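Local coordinates for diaminopimelate decarboxylase (Aquifex aeolicus, PDB 2P3E), which probably catalyses the pyridoxal-phosphate-dependent decarboxylation of meso-diaminopimelate, the last step in making L-lysine, at residues Val199-His204 with Glu220-Leu225. Residues are numbered along the deposited sequence; the frame is centred on the assembly and turned at random.
Sequences VGIHCH and EKVVSL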
# COMPACT_ATOMS: atom_id res chain seq x y z
N VAL B 199 -7.10 -10.88 33.37
CA VAL B 199 -5.76 -10.62 33.94
C VAL B 199 -5.23 -9.19 33.73
O VAL B 199 -4.21 -8.81 34.32
CB VAL B 199 -4.66 -11.60 33.41
CG1 VAL B 199 -5.00 -13.07 33.75
CG2 VAL B 199 -4.43 -11.42 31.91
N GLY B 200 -5.90 -8.41 32.89
CA GLY B 200 -5.34 -7.12 32.54
C GLY B 200 -6.28 -5.99 32.23
O GLY B 200 -7.50 -6.17 32.16
N ILE B 201 -5.68 -4.82 32.03
CA ILE B 201 -6.35 -3.64 31.48
C ILE B 201 -5.41 -3.12 30.41
O ILE B 201 -4.19 -3.14 30.59
CB ILE B 201 -6.55 -2.50 32.54
CG1 ILE B 201 -7.38 -3.00 33.73
CG2 ILE B 201 -7.14 -1.23 31.87
CD1 ILE B 201 -7.35 -2.07 34.93
N HIS B 202 -5.97 -2.66 29.29
CA HIS B 202 -5.15 -2.14 28.20
C HIS B 202 -5.62 -0.74 27.79
O HIS B 202 -6.83 -0.49 27.71
CB HIS B 202 -5.20 -3.08 26.99
CG HIS B 202 -4.44 -2.58 25.79
ND1 HIS B 202 -4.94 -2.39 24.53
CD2 HIS B 202 -3.11 -2.27 25.72
CE1 HIS B 202 -3.93 -1.95 23.74
NE2 HIS B 202 -2.82 -1.89 24.46
N CYS B 203 -4.67 0.14 27.54
CA CYS B 203 -4.98 1.37 26.80
C CYS B 203 -3.90 1.66 25.77
O CYS B 203 -2.73 1.37 25.99
CB CYS B 203 -5.18 2.56 27.75
SG CYS B 203 -3.69 3.12 28.60
N HIS B 204 -4.30 2.18 24.62
CA HIS B 204 -3.34 2.67 23.65
C HIS B 204 -3.90 3.98 23.14
O HIS B 204 -4.84 3.99 22.34
CB HIS B 204 -3.12 1.67 22.50
CG HIS B 204 -2.18 2.17 21.44
ND1 HIS B 204 -0.82 2.29 21.63
CD2 HIS B 204 -2.42 2.60 20.17
CE1 HIS B 204 -0.26 2.76 20.54
NE2 HIS B 204 -1.20 2.95 19.63
N GLU B 220 -3.81 7.77 34.58
CA GLU B 220 -4.59 8.04 35.81
C GLU B 220 -5.94 7.34 35.75
O GLU B 220 -6.33 6.66 36.70
CB GLU B 220 -4.76 9.54 36.02
CG GLU B 220 -5.51 9.92 37.27
CD GLU B 220 -6.03 11.34 37.21
OE1 GLU B 220 -6.89 11.62 36.33
OE2 GLU B 220 -5.59 12.18 38.02
N LYS B 221 -6.62 7.45 34.62
CA LYS B 221 -7.90 6.77 34.42
C LYS B 221 -7.76 5.25 34.54
O LYS B 221 -8.62 4.60 35.14
CB LYS B 221 -8.50 7.11 33.04
CG LYS B 221 -8.72 8.60 32.77
CD LYS B 221 -9.83 9.18 33.61
CE LYS B 221 -10.11 10.63 33.19
NZ LYS B 221 -11.21 11.18 34.04
N VAL B 222 -6.70 4.70 33.95
CA VAL B 222 -6.45 3.27 34.04
C VAL B 222 -6.14 2.83 35.47
O VAL B 222 -6.61 1.76 35.91
CB VAL B 222 -5.33 2.82 33.06
CG1 VAL B 222 -4.86 1.40 33.39
CG2 VAL B 222 -5.85 2.88 31.62
N VAL B 223 -5.37 3.65 36.19
CA VAL B 223 -5.02 3.37 37.59
C VAL B 223 -6.28 3.37 38.45
O VAL B 223 -6.47 2.48 39.29
CB VAL B 223 -3.97 4.38 38.15
CG1 VAL B 223 -3.86 4.30 39.69
CG2 VAL B 223 -2.61 4.14 37.51
N SER B 224 -7.15 4.35 38.24
CA SER B 224 -8.46 4.39 38.91
C SER B 224 -9.32 3.17 38.58
O SER B 224 -9.96 2.61 39.48
CB SER B 224 -9.22 5.67 38.56
OG SER B 224 -8.40 6.78 38.91
N LEU B 225 -9.37 2.77 37.30
CA LEU B 225 -10.09 1.55 36.94
C LEU B 225 -9.49 0.33 37.64
O LEU B 225 -10.21 -0.53 38.13
CB LEU B 225 -10.10 1.31 35.41
CG LEU B 225 -10.88 0.06 34.93
CD1 LEU B 225 -12.37 0.10 35.33
CD2 LEU B 225 -10.76 -0.07 33.41
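E220 O is gripped twice by S224, by the backbone N in the regular helical bond and by the hydroxyl. S224 OG donates to E220 O at 3.0 Å from above the carbonyl plane, 38° out of it. On another side of this helix, V222 and L225 pack against I201 and C203 in a beta-alpha-beta unit of the TIM-type pyridoxal-binding barrel, where helix 214-231 covers strand 196-202 before the chain enters strand 238-240. No hydrogen bond crosses the join, and the side chains meet through apolar atoms. The side chains of I201 and V222 run alongside each other with opposite headings, I201 CG2 lying 3.8 Å from V222 CG1. Both branches of I201 take part: CG2, anti to the backbone N, also meets L225 CD2, while CD1, at the end of the other branch, approaches L225 CG at 4.1 Å. An alanine in place of I201 would lack both branches, and V222 and L225 would probably be left with a gap facing the strand. L239 of the next strand touches I201 and V222, widening the buried layer. The CB of H202 is directed away from the helix, and NE2 of its ring hydrogen-bonds E279 OE1, of a residue that probably binds the cofactor. Beyond it, C203 faces the helix again, its SG 3.7 Å from V222 CG2.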